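Local coordinates for protein cytosol aminopeptidase (Coxiella burnetii, PDB 3IJ3) that probably cleaves amino-terminal residues from peptides, as a metal-dependent, manganese-associated aminopeptidase of the M17 (leucine aminopeptidase) family, at residues Lys250-Asp255 with Pro301-Ala306; Met184-Leu189 with Gly226-Leu231; Ile387-Lys392 with Leu470-His475; Met288-Pro293 with Tyr476-Tyr481. All blocks are in the same frame, centred on the assembly; numbering follows the deposited sequence.

Contact 1: Lys250-Asp255 with Pro301-Ala306; sequences KGVCFD and PAVENA. With LI (lithium ion), chain C; SO4 (sulfate ion), chain D.
Parallel pairing of two neighbouring strands, carried down to the metal site of the catalytic domain, joins Lys250-Asp255 to Pro301-Ala306. Val303 is gripped from both ends: its N-H reaches Gly251 O (3.0 Å), and its carbonyl takes the N-H of Cys253 (2.8 Å). At Cys253 the first strand turns a corner, yet the pairing resumes, Asn305 N bonding to Phe254 O at 2.9 Å. The side chains of Val252, Val303, Asp255 and Asn305 share one face. There CG2 of Val252 meets CG2 of Val303 at 3.9 Å, while Asp255 and Asn305 run side by side. Both have CG anti to the backbone N (chi1 -170°), which carries amide and carboxylate out alongside each other, their planes 36° apart: Asn305 ND2 bonds to the syn side of Asp255 OD1 at 2.8 Å, 34° out of the carboxylate plane. That bond, with another from Gly257 N to OD1, probably helps to hold the carboxylate whose OD2 binds lithium at 2.3 Å; Asp273, Glu334 and a water also bind the ion. The extended Lys250 chain brings NZ to O3 of a sulfate, probably from the crystallisation liquor, at 3.0 Å, and to a salt bridge with Asp273. On the other face Glu304 forms a salt bridge with Arg313 of the second subunit. Helix 217-223 packs on Val303 and Asn305, helix 186-200 on Ala302 and Cys253, helix 335-347 on Pro301 and Lys250.

Contact 2: Met184-Leu189 with Gly226-Leu231; sequences MGPSEL and GSRPPL
The N-terminus of helix 186-200 meets the loop that leads from helix 217-223 into strand 231-237, and the meeting is made by Pro186 and Arg228. CB of Arg228 lies 4.1 Å from Pro186 CD, the two side chains crossing at about a right angle. Further out, the guanidinium group spreads one face over the backbone of Gly185, whose CA stands 3.4 Å from NH1. A bend at chi3 (-57°) brings the guanidinium over this glycine. Gly185 is the N-cap residue of the helix, and its own N-H bonds to Glu188 OE1 at 2.7 Å, meeting the carboxylate from above its plane. The same oxygen is 4.1 Å from Arg228 NH1 but well out of the guanidinium plane, so any attraction is probably of charge only; a water in the guanidinium plane accepts from NH1 at 3.0 Å and also lies near Glu188 OE2. Within the protein, NH1 also bonds to the carbonyl of Ala181, in the chain just ahead of the cap. Pro186 also packs against the loop backbone, with CB 3.6 Å from Pro229 O, and then against Leu231, whose CD2 approaches that CB at 3.9 Å. Ala302 of strand 295-305 touches both Pro186 and Leu231, and Leu231 pairs with it through the backbone. Nearby, Arg310 of the second subunit packs on Ser227.

Contact 3: Ile387-Lys392 with Leu470-His475; sequences IDASLK and LRAVFH
Ala389 and Ala472 sit at the crossing of two helices, where small side chains let the backbones come close. The axes of the two short helical segments approach to 8.0 Å at an angle of 118°. CB of Ala389 presses on the carbonyl oxygen of Ala472 at 3.2 Å, and CB of Ala472 in turn lies 3.8 Å from Ser390 CA, so each methyl group rests on the backbone of the facing helix. One turn further along, the imidazole of His475 extends the contact. With CG anti to its backbone N (chi1 173°), the ring reaches across to helix 380-393, where its CD2 stands 3.6 Å from Ala389 CB. Lys392 crosses this ring at about a right angle: its CB lies over a face, and its CD comes within 3.3 Å of NE2. The amino group curls away at chi4 and is joined to the histidine through a water, 3.0 Å from Lys392 NZ and 3.1 Å from His475 NE2, in the ring plane at its edge. Asp395 probably helps to set the geometry from the second shell: its carboxylate takes the N-H of Ala472, and its carbonyl bonds to Ser390 OG. Behind the interface, helix 470-481 turns Leu470 and Phe474 toward helices 157-178 and 275-289, with Val473 also packing on the latter, while Ala472 and His475 look toward helix 380-393.

Contact 4: Met288-Pro293 with Tyr476-Tyr481; sequences MLQQLP and YLEQQY. With SO4 (sulfate ion), chain H.
Leu292, in the conformer described, one of two, holds its CG anti to the backbone N (chi1 -167°), and this torsion turns both methyl groups onto helix 470-481. CD2 meets CB of Leu477 at 3.7 Å, the two leucines crossing at about a right angle, while CD1 lies 4.0 Å from Glu478 CA. CB of Tyr481, one turn on, approaches Leu292 CG at 4.3 Å. Gln291, with positive phi (47°), ends helix 275-289 in a Schellman motif, and the chain then runs on past helix 470-481. Pro293 lies against the end of that helix, its CG 3.2 Å from Tyr481 O. The same carbonyl oxygen is also bridged to Pro293 O by a water, 2.7 Å from Tyr481 O and donating to both oxygens. Beside the leucine, Gln290 bends at chi2; its OE1 comes merely near Glu478 OE2 (3.9 Å, no bond), while NE2 bonds to O4 of a sulfate, probably from the crystallisation liquor, at 2.8 Å, and to Asp165 of helix 157-178. Glu478 is drawn into a salt bridge with Arg162 of the same helix, and the hydroxyl of Tyr481 bonds to Asp352.

Overall arrangement
The four contacts form two groups within one chain. Contacts 1 and 2, with centres 8 Å apart, touch directly, and both reach the second subunit. Contacts 3 and 4, with centres 13 Å apart, share helix 470-481 and meet where Phe474 packs on Gln290. Between the groups the centres lie about 28 to 32 Å apart, and nothing touches. Along the chain, contact 2 closes before contact 1 opens, and contact 1 alternates with contact 4, helix 275-289 being followed, after a short loop, by strand 295-305. Contact 3 opens after contact 1 has closed and lies between the segments of contact 4. The metal site and the subunit interface thus occupy one region, and the packing of the C-terminal helix another.

Contact 1: Lys250-Asp255 with Pro301-Ala306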
loop_
_atom_site.group_PDB
_atom_site.type_symbol
_atom_site.label_atom_id
_atom_site.label_comp_id
_atom_site.label_asym_id
_atom_site.label_seq_id
_atom_site.Cartn_x
_atom_site.Cartn_y
_atom_site.Cartn_z
ATOM N N LYS A 250 18.377 25.117 -7.009
ATOM C CA LYS A 250 17.500 24.663 -5.933
ATOM C C LYS A 250 18.316 24.154 -4.748
ATOM O O LYS A 250 18.988 23.125 -4.844
ATOM C CB LYS A 250 16.568 23.575 -6.461
ATOM C CG LYS A 250 15.679 22.885 -5.395
ATOM C CD LYS A 250 14.933 21.712 -6.014
ATOM C CE LYS A 250 14.381 20.756 -4.958
ATOM N NZ LYS A 250 13.770 19.529 -5.608
ATOM N N GLY A 251 18.225 24.867 -3.621
ATOM C CA GLY A 251 18.957 24.534 -2.414
ATOM C C GLY A 251 18.099 23.945 -1.314
ATOM O O GLY A 251 18.116 24.441 -0.191
ATOM N N VAL A 252 17.368 22.870 -1.607
ATOM C CA VAL A 252 16.541 22.222 -0.555
ATOM C C VAL A 252 17.494 21.269 0.169
ATOM O O VAL A 252 17.754 20.146 -0.279
ATOM C CB VAL A 252 15.316 21.530 -1.145
ATOM C CG1 VAL A 252 14.517 20.790 -0.078
ATOM C CG2 VAL A 252 14.425 22.575 -1.810
ATOM N N CYS A 253 18.028 21.742 1.290
ATOM C CA CYS A 253 19.054 21.015 2.054
ATOM C C CYS A 253 18.613 19.653 2.557
ATOM O O CYS A 253 19.433 18.721 2.664
ATOM C CB CYS A 253 19.615 21.910 3.145
ATOM S SG CYS A 253 20.522 23.339 2.389
ATOM N N PHE A 254 17.330 19.546 2.876
ATOM C CA PHE A 254 16.712 18.262 3.179
ATOM C C PHE A 254 15.242 18.367 2.820
ATOM O O PHE A 254 14.601 19.392 3.065
ATOM C CB PHE A 254 16.861 17.789 4.627
ATOM C CG PHE A 254 16.422 16.383 4.801
ATOM C CD1 PHE A 254 17.222 15.342 4.326
ATOM C CD2 PHE A 254 15.188 16.071 5.369
ATOM C CE1 PHE A 254 16.809 14.021 4.418
ATOM C CE2 PHE A 254 14.782 14.744 5.473
ATOM C CZ PHE A 254 15.576 13.727 4.984
ATOM N N ASP A 255 14.736 17.327 2.162
ATOM C CA ASP A 255 13.340 17.280 1.788
ATOM C C ASP A 255 12.627 16.078 2.430
ATOM O O ASP A 255 12.829 14.932 2.037
ATOM C CB ASP A 255 13.215 17.248 0.268
ATOM C CG ASP A 255 11.778 17.430 -0.223
ATOM O OD1 ASP A 255 10.882 17.718 0.597
ATOM O OD2 ASP A 255 11.591 17.257 -1.453
ATOM N N PRO A 301 17.973 29.710 -3.522
ATOM C CA PRO A 301 17.051 29.631 -2.396
ATOM C C PRO A 301 17.524 28.440 -1.555
ATOM O O PRO A 301 17.655 27.311 -2.083
ATOM C CB PRO A 301 15.692 29.381 -3.032
ATOM C CG PRO A 301 15.915 29.175 -4.468
ATOM C CD PRO A 301 17.311 29.437 -4.818
ATOM N N ALA A 302 17.776 28.672 -0.276
ATOM C CA ALA A 302 18.312 27.629 0.616
ATOM C C ALA A 302 17.335 27.415 1.770
ATOM O O ALA A 302 17.101 28.319 2.589
ATOM C CB ALA A 302 19.715 28.011 1.095
ATOM N N VAL A 303 16.727 26.237 1.790
ATOM C CA VAL A 303 15.721 25.911 2.789
ATOM C C VAL A 303 15.713 24.428 3.143
ATOM O O VAL A 303 16.397 23.616 2.496
ATOM C CB VAL A 303 14.307 26.163 2.178
ATOM C CG1 VAL A 303 14.150 27.556 1.529
ATOM C CG2 VAL A 303 13.936 25.085 1.113
ATOM N N GLU A 304 15.005 24.086 4.223
ATOM C CA GLU A 304 14.711 22.688 4.533
ATOM C C GLU A 304 13.200 22.580 4.385
ATOM O O GLU A 304 12.479 23.493 4.800
ATOM C CB GLU A 304 15.116 22.249 5.965
ATOM C CG GLU A 304 14.796 20.718 6.260
ATOM C CD GLU A 304 15.440 20.148 7.561
ATOM O OE1 GLU A 304 16.273 20.867 8.163
ATOM O OE2 GLU A 304 15.116 18.977 7.978
ATOM N N ASN A 305 12.718 21.503 3.765
ATOM C CA ASN A 305 11.280 21.254 3.654
ATOM C C ASN A 305 10.971 20.293 4.786
ATOM O O ASN A 305 11.098 19.087 4.639
ATOM C CB ASN A 305 10.912 20.672 2.288
ATOM C CG ASN A 305 9.406 20.622 2.043
ATOM O OD1 ASN A 305 8.633 21.377 2.664
ATOM N ND2 ASN A 305 8.982 19.741 1.118
ATOM N N ALA A 306 10.553 20.844 5.912
ATOM C CA ALA A 306 10.368 20.066 7.118
ATOM C C ALA A 306 8.936 19.823 7.526
ATOM O O ALA A 306 8.025 20.484 7.068
ATOM C CB ALA A 306 11.070 20.794 8.288
HETATM LI LI LI C . 12.438 18.517 -3.143
HETATM S S SO4 D . 10.175 19.995 -7.092
HETATM O O1 SO4 D . 10.199 19.745 -5.656
HETATM O O2 SO4 D . 9.260 21.127 -7.294
HETATM O O3 SO4 D . 11.544 20.267 -7.491
HETATM O O4 SO4 D . 9.656 18.814 -7.813
HETATM O O HOH W 1 11.085 17.717 -4.241
#

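Contact 2: Met184-Leu189 with Gly226-Leu231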
loop_
_atom_site.group_PDB
_atom_site.type_symbol
_atom_site.label_atom_id
_atom_site.label_comp_id
_atom_site.label_asym_id
_atom_site.label_seq_id
_atom_site.Cartn_x
_atom_site.Cartn_y
_atom_site.Cartn_z
ATOM N N MET A 184 24.892 20.408 6.527
ATOM C CA MET A 184 24.763 21.143 5.276
ATOM C C MET A 184 23.343 21.699 5.176
ATOM O O MET A 184 22.558 21.309 4.286
ATOM C CB MET A 184 25.118 20.281 4.063
ATOM C CG MET A 184 25.127 21.011 2.729
ATOM S SD MET A 184 26.165 22.506 2.677
ATOM C CE MET A 184 27.785 21.846 3.166
ATOM N N GLY A 185 23.045 22.615 6.090
ATOM C CA GLY A 185 21.778 23.320 6.073
ATOM C C GLY A 185 21.930 24.638 5.324
ATOM O O GLY A 185 22.962 24.927 4.741
ATOM N N PRO A 186 20.892 25.481 5.361
ATOM C CA PRO A 186 20.964 26.747 4.613
ATOM C C PRO A 186 22.186 27.614 4.947
ATOM O O PRO A 186 22.813 28.173 4.041
ATOM C CB PRO A 186 19.639 27.442 4.979
ATOM C CG PRO A 186 18.699 26.300 5.249
ATOM C CD PRO A 186 19.567 25.239 5.940
ATOM N N SER A 187 22.522 27.706 6.235
ATOM C CA SER A 187 23.669 28.492 6.689
ATOM C C SER A 187 24.977 27.943 6.150
ATOM O O SER A 187 25.826 28.700 5.692
ATOM C CB SER A 187 23.728 28.521 8.221
ATOM O OG SER A 187 22.579 29.155 8.748
ATOM N N GLU A 188 25.131 26.621 6.189
ATOM C CA GLU A 188 26.353 25.985 5.700
ATOM C C GLU A 188 26.494 26.147 4.181
ATOM O O GLU A 188 27.603 26.286 3.655
ATOM C CB GLU A 188 26.435 24.514 6.090
ATOM C CG GLU A 188 26.606 24.272 7.588
ATOM C CD GLU A 188 25.346 24.374 8.406
ATOM O OE1 GLU A 188 24.214 24.336 7.865
ATOM O OE2 GLU A 188 25.492 24.456 9.643
ATOM N N LEU A 189 25.369 26.116 3.489
ATOM C CA LEU A 189 25.356 26.305 2.043
ATOM C C LEU A 189 25.761 27.759 1.750
ATOM O O LEU A 189 26.594 28.022 0.869
ATOM C CB LEU A 189 23.992 25.959 1.481
ATOM C CG LEU A 189 23.815 25.909 -0.022
ATOM C CD1 LEU A 189 24.889 24.970 -0.646
ATOM C CD2 LEU A 189 22.384 25.467 -0.373
ATOM N N GLY A 226 11.336 24.472 9.214
ATOM C CA GLY A 226 12.618 23.876 9.640
ATOM C C GLY A 226 13.244 24.567 10.847
ATOM O O GLY A 226 12.987 25.744 11.105
ATOM N N SER A 227 14.035 23.828 11.618
ATOM C CA SER A 227 14.700 24.421 12.775
ATOM C C SER A 227 15.817 25.348 12.296
ATOM O O SER A 227 16.330 26.158 13.083
ATOM C CB SER A 227 15.272 23.354 13.724
ATOM O OG SER A 227 16.142 22.504 13.029
ATOM N N ARG A 228 16.215 25.201 11.039
ATOM C CA ARG A 228 17.243 26.046 10.436
ATOM C C ARG A 228 16.526 26.926 9.421
ATOM O O ARG A 228 16.018 26.423 8.417
ATOM C CB ARG A 228 18.324 25.192 9.818
ATOM C CG ARG A 228 18.954 24.337 10.906
ATOM C CD ARG A 228 19.947 23.417 10.377
ATOM N NE ARG A 228 19.392 22.547 9.340
ATOM C CZ ARG A 228 20.119 21.647 8.687
ATOM N NH1 ARG A 228 21.390 21.524 8.984
ATOM N NH2 ARG A 228 19.582 20.894 7.734
ATOM N N PRO A 229 16.492 28.227 9.689
ATOM C CA PRO A 229 15.664 29.107 8.865
ATOM C C PRO A 229 16.081 29.262 7.412
ATOM O O PRO A 229 17.267 29.103 7.092
ATOM C CB PRO A 229 15.702 30.450 9.598
ATOM C CG PRO A 229 16.696 30.353 10.647
ATOM C CD PRO A 229 17.095 28.930 10.836
ATOM N N PRO A 230 15.108 29.597 6.552
ATOM C CA PRO A 230 15.370 29.744 5.125
ATOM C C PRO A 230 16.084 31.037 4.778
ATOM O O PRO A 230 16.007 32.026 5.521
ATOM C CB PRO A 230 13.970 29.733 4.531
ATOM C CG PRO A 230 13.127 30.389 5.566
ATOM C CD PRO A 230 13.692 29.856 6.870
ATOM N N LEU A 231 16.736 31.031 3.624
ATOM C CA LEU A 231 17.439 32.219 3.137
ATOM C C LEU A 231 17.610 32.170 1.632
ATOM O O LEU A 231 17.341 31.146 1.002
ATOM C CB LEU A 231 18.762 32.363 3.866
ATOM C CG LEU A 231 19.744 31.207 3.821
ATOM C CD1 LEU A 231 20.551 31.349 2.544
ATOM C CD2 LEU A 231 20.709 31.145 4.988
HETATM O O HOH W 2 23.201 22.859 11.043
#

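Contact 3: Ile387-Lys392 with Leu470-His475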
loop_
_atom_site.group_PDB
_atom_site.type_symbol
_atom_site.label_atom_id
_atom_site.label_comp_id
_atom_site.label_asym_id
_atom_site.label_seq_id
_atom_site.Cartn_x
_atom_site.Cartn_y
_atom_site.Cartn_z
ATOM N N ILE A 387 22.311 21.178 -26.813
ATOM C CA ILE A 387 22.352 19.817 -27.334
ATOM C C ILE A 387 23.680 19.601 -28.082
ATOM O O ILE A 387 24.336 18.583 -27.877
ATOM C CB ILE A 387 21.133 19.489 -28.216
ATOM C CG1 ILE A 387 19.878 19.336 -27.326
ATOM C CG2 ILE A 387 21.382 18.189 -29.017
ATOM C CD1 ILE A 387 18.570 19.425 -28.087
ATOM N N ASP A 388 24.056 20.552 -28.938
ATOM C CA ASP A 388 25.349 20.484 -29.663
ATOM C C ASP A 388 26.526 20.386 -28.687
ATOM O O ASP A 388 27.449 19.577 -28.883
ATOM C CB ASP A 388 25.550 21.721 -30.547
ATOM C CG ASP A 388 24.633 21.742 -31.771
ATOM O OD1 ASP A 388 24.049 20.689 -32.098
ATOM O OD2 ASP A 388 24.528 22.826 -32.419
ATOM N N ALA A 389 26.490 21.216 -27.638
ATOM C CA ALA A 389 27.538 21.213 -26.609
ATOM C C ALA A 389 27.609 19.857 -25.903
ATOM O O ALA A 389 28.693 19.385 -25.561
ATOM C CB ALA A 389 27.295 22.359 -25.575
ATOM N N SER A 390 26.448 19.234 -25.677
ATOM C CA SER A 390 26.381 17.915 -25.051
ATOM C C SER A 390 27.139 16.857 -25.852
ATOM O O SER A 390 27.838 16.002 -25.295
ATOM C CB SER A 390 24.904 17.481 -24.981
ATOM O OG SER A 390 24.779 16.247 -24.357
ATOM N N LEU A 391 26.959 16.907 -27.161
ATOM C CA LEU A 391 27.619 15.964 -28.074
ATOM C C LEU A 391 29.127 16.219 -28.128
ATOM O O LEU A 391 29.938 15.269 -28.033
ATOM C CB LEU A 391 26.983 16.054 -29.447
ATOM C CG LEU A 391 25.577 15.487 -29.537
ATOM C CD1 LEU A 391 24.952 15.790 -30.899
ATOM C CD2 LEU A 391 25.610 13.974 -29.273
ATOM N N LYS A 392 29.515 17.491 -28.211
ATOM C CA LYS A 392 30.946 17.835 -28.261
ATOM C C LYS A 392 31.719 17.424 -26.999
ATOM O O LYS A 392 32.881 17.014 -27.085
ATOM C CB LYS A 392 31.152 19.332 -28.519
ATOM C CG LYS A 392 30.710 19.790 -29.890
ATOM C CD LYS A 392 31.238 21.190 -30.217
ATOM C CE LYS A 392 30.951 21.622 -31.673
ATOM N NZ LYS A 392 29.506 21.797 -32.005
ATOM N N LEU A 470 27.196 20.011 -16.454
ATOM C CA LEU A 470 28.056 21.200 -16.392
ATOM C C LEU A 470 29.077 21.384 -17.450
ATOM O O LEU A 470 29.319 22.527 -17.853
ATOM C CB LEU A 470 28.768 21.332 -15.025
ATOM C CG LEU A 470 27.892 21.508 -13.826
ATOM C CD1 LEU A 470 28.788 22.081 -12.709
ATOM C CD2 LEU A 470 26.782 22.463 -14.166
ATOM N N ARG A 471 29.730 20.306 -17.886
ATOM C CA ARG A 471 30.714 20.438 -18.943
ATOM C C ARG A 471 30.032 20.918 -20.215
ATOM O O ARG A 471 30.556 21.791 -20.898
ATOM C CB ARG A 471 31.517 19.158 -19.203
ATOM C CG ARG A 471 32.344 18.706 -17.998
ATOM C CD ARG A 471 33.632 18.063 -18.441
ATOM N NE ARG A 471 34.428 19.048 -19.169
ATOM C CZ ARG A 471 34.479 19.145 -20.492
ATOM N NH1 ARG A 471 33.823 18.280 -21.254
ATOM N NH2 ARG A 471 35.215 20.084 -21.049
ATOM N N ALA A 472 28.840 20.389 -20.494
ATOM C CA ALA A 472 28.084 20.794 -21.694
ATOM C C ALA A 472 27.731 22.265 -21.577
ATOM O O ALA A 472 27.958 23.043 -22.503
ATOM C CB ALA A 472 26.779 19.963 -21.846
ATOM N N VAL A 473 27.141 22.644 -20.448
ATOM C CA VAL A 473 26.743 24.052 -20.257
ATOM C C VAL A 473 27.952 24.980 -20.345
ATOM O O VAL A 473 27.884 26.013 -21.011
ATOM C CB VAL A 473 25.990 24.298 -18.948
ATOM C CG1 VAL A 473 25.681 25.814 -18.768
ATOM C CG2 VAL A 473 24.698 23.452 -18.899
ATOM N N PHE A 474 29.060 24.620 -19.692
ATOM C CA PHE A 474 30.243 25.467 -19.745
ATOM C C PHE A 474 30.791 25.614 -21.158
ATOM O O PHE A 474 31.227 26.709 -21.565
ATOM C CB PHE A 474 31.346 25.023 -18.766
ATOM C CG PHE A 474 32.450 26.019 -18.662
ATOM C CD1 PHE A 474 32.253 27.215 -17.992
ATOM C CD2 PHE A 474 33.680 25.788 -19.256
ATOM C CE1 PHE A 474 33.247 28.185 -17.933
ATOM C CE2 PHE A 474 34.689 26.748 -19.179
ATOM C CZ PHE A 474 34.458 27.952 -18.496
ATOM N N HIS A 475 30.825 24.514 -21.912
ATOM C CA HIS A 475 31.264 24.559 -23.304
ATOM C C HIS A 475 30.405 25.579 -24.081
ATOM O O HIS A 475 30.927 26.420 -24.833
ATOM C CB HIS A 475 31.170 23.167 -23.941
ATOM C CG HIS A 475 31.452 23.153 -25.404
ATOM N ND1 HIS A 475 32.708 22.906 -25.916
ATOM C CD2 HIS A 475 30.643 23.361 -26.467
ATOM C CE1 HIS A 475 32.660 22.979 -27.236
ATOM N NE2 HIS A 475 31.420 23.261 -27.594
HETATM O O HOH W 3 29.027 23.462 -29.522
#

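Contact 4: Met288-Pro293 with Tyr476-Tyr481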
loop_
_atom_site.group_PDB
_atom_site.type_symbol
_atom_site.label_atom_id
_atom_site.label_comp_id
_atom_site.label_asym_id
_atom_site.label_seq_id
_atom_site.Cartn_x
_atom_site.Cartn_y
_atom_site.Cartn_z
ATOM N N MET A 288 34.188 31.912 -13.070
ATOM C CA MET A 288 35.137 32.823 -12.409
ATOM C C MET A 288 36.596 32.373 -12.560
ATOM O O MET A 288 37.498 33.197 -12.814
ATOM C CB MET A 288 34.725 33.033 -10.928
ATOM C CG MET A 288 33.372 33.792 -10.796
ATOM S SD MET A 288 32.846 34.159 -9.096
ATOM C CE MET A 288 32.373 32.529 -8.443
ATOM N N LEU A 289 36.829 31.073 -12.442
ATOM C CA LEU A 289 38.171 30.508 -12.630
ATOM C C LEU A 289 38.721 30.776 -14.019
ATOM O O LEU A 289 39.914 31.029 -14.190
ATOM C CB LEU A 289 38.167 28.989 -12.385
ATOM C CG LEU A 289 38.182 28.510 -10.935
ATOM C CD1 LEU A 289 37.848 27.040 -10.834
ATOM C CD2 LEU A 289 39.552 28.822 -10.310
ATOM N N GLN A 290 37.849 30.689 -15.009
ATOM C CA GLN A 290 38.217 30.870 -16.409
ATOM C C GLN A 290 37.992 32.288 -16.917
ATOM O O GLN A 290 38.224 32.593 -18.096
ATOM C CB GLN A 290 37.427 29.871 -17.243
ATOM C CG GLN A 290 37.791 28.423 -16.967
ATOM C CD GLN A 290 39.067 27.995 -17.671
ATOM O OE1 GLN A 290 39.294 28.350 -18.830
ATOM N NE2 GLN A 290 39.898 27.205 -16.987
ATOM N N GLN A 291 37.571 33.160 -16.013
ATOM C CA GLN A 291 37.330 34.564 -16.302
ATOM C C GLN A 291 36.517 34.803 -17.568
ATOM O O GLN A 291 36.915 35.586 -18.426
ATOM C CB GLN A 291 38.668 35.356 -16.313
ATOM C CG GLN A 291 39.356 35.304 -14.921
ATOM C CD GLN A 291 40.590 36.172 -14.784
ATOM O OE1 GLN A 291 41.080 36.750 -15.745
ATOM N NE2 GLN A 291 41.101 36.261 -13.564
ATOM N N LEU A 292 35.383 34.132 -17.677
ATOM C CA LEU A 292 34.499 34.317 -18.813
ATOM C C LEU A 292 34.002 35.781 -18.778
ATOM O O LEU A 292 33.658 36.288 -17.699
ATOM C CB LEU A 292 33.334 33.343 -18.701
ATOM C CG LEU A 292 32.472 33.165 -19.940
ATOM C CD1 LEU A 292 33.271 32.472 -21.039
ATOM C CD2 LEU A 292 31.209 32.371 -19.589
ATOM N N PRO A 293 33.961 36.470 -19.941
ATOM C CA PRO A 293 33.554 37.876 -19.990
ATOM C C PRO A 293 32.040 38.090 -19.930
ATOM O O PRO A 293 31.396 38.495 -20.921
ATOM C CB PRO A 293 34.157 38.362 -21.312
ATOM C CG PRO A 293 34.131 37.160 -22.178
ATOM C CD PRO A 293 34.368 35.983 -21.278
ATOM N N TYR A 476 29.091 25.485 -23.918
ATOM C CA TYR A 476 28.165 26.415 -24.547
ATOM C C TYR A 476 28.521 27.880 -24.189
ATOM O O TYR A 476 28.617 28.744 -25.066
ATOM C CB TYR A 476 26.694 26.091 -24.154
ATOM C CG TYR A 476 25.793 27.231 -24.520
ATOM C CD1 TYR A 476 25.489 27.483 -25.841
ATOM C CD2 TYR A 476 25.361 28.129 -23.572
ATOM C CE1 TYR A 476 24.721 28.562 -26.197
ATOM C CE2 TYR A 476 24.578 29.216 -23.918
ATOM C CZ TYR A 476 24.265 29.425 -25.238
ATOM O OH TYR A 476 23.522 30.513 -25.618
ATOM N N LEU A 477 28.734 28.151 -22.899
ATOM C CA LEU A 477 29.067 29.498 -22.456
ATOM C C LEU A 477 30.372 30.017 -23.060
ATOM O O LEU A 477 30.460 31.176 -23.450
ATOM C CB LEU A 477 29.117 29.579 -20.928
ATOM C CG LEU A 477 27.793 29.297 -20.217
ATOM C CD1 LEU A 477 27.999 29.308 -18.685
ATOM C CD2 LEU A 477 26.718 30.321 -20.619
ATOM N N GLU A 478 31.372 29.159 -23.152
ATOM C CA GLU A 478 32.633 29.563 -23.761
ATOM C C GLU A 478 32.459 29.886 -25.238
ATOM O O GLU A 478 33.029 30.857 -25.735
ATOM C CB GLU A 478 33.713 28.498 -23.587
ATOM C CG GLU A 478 34.299 28.437 -22.196
ATOM C CD GLU A 478 35.646 27.714 -22.183
ATOM O OE1 GLU A 478 35.709 26.567 -22.687
ATOM O OE2 GLU A 478 36.631 28.309 -21.667
ATOM N N GLN A 479 31.687 29.067 -25.934
ATOM C CA GLN A 479 31.418 29.298 -27.352
ATOM C C GLN A 479 30.628 30.587 -27.576
ATOM O O GLN A 479 30.904 31.330 -28.519
ATOM C CB GLN A 479 30.641 28.122 -27.951
ATOM C CG GLN A 479 31.449 26.826 -28.041
ATOM C CD GLN A 479 32.636 26.930 -28.985
ATOM O OE1 GLN A 479 33.793 26.688 -28.595
ATOM N NE2 GLN A 479 32.373 27.336 -30.206
ATOM N N GLN A 480 29.667 30.843 -26.697
ATOM C CA GLN A 480 28.755 31.989 -26.812
ATOM C C GLN A 480 29.340 33.344 -26.408
ATOM O O GLN A 480 29.074 34.355 -27.074
ATOM C CB GLN A 480 27.497 31.707 -25.972
ATOM C CG GLN A 480 26.360 32.725 -26.095
ATOM C CD GLN A 480 25.638 32.676 -27.417
ATOM O OE1 GLN A 480 25.895 31.813 -28.247
ATOM N NE2 GLN A 480 24.692 33.594 -27.606
ATOM N N TYR A 481 30.145 33.364 -25.342
ATOM C CA TYR A 481 30.666 34.606 -24.784
ATOM C C TYR A 481 32.118 35.005 -25.010
ATOM O O TYR A 481 32.451 36.171 -24.774
ATOM C CB TYR A 481 30.284 34.678 -23.286
ATOM C CG TYR A 481 28.785 34.682 -23.107
ATOM C CD1 TYR A 481 28.035 35.819 -23.396
ATOM C CD2 TYR A 481 28.102 33.553 -22.686
ATOM C CE1 TYR A 481 26.639 35.818 -23.270
ATOM C CE2 TYR A 481 26.727 33.553 -22.543
ATOM C CZ TYR A 481 25.997 34.698 -22.839
ATOM O OH TYR A 481 24.614 34.685 -22.708
HETATM S S SO4 H . 43.009 27.250 -19.462
HETATM O O1 SO4 H . 44.338 26.637 -19.538
HETATM O O2 SO4 H . 43.143 28.667 -19.123
HETATM O O3 SO4 H . 42.351 27.149 -20.757
HETATM O O4 SO4 H . 42.214 26.577 -18.444
HETATM O O HOH W 4 30.888 38.155 -23.795
#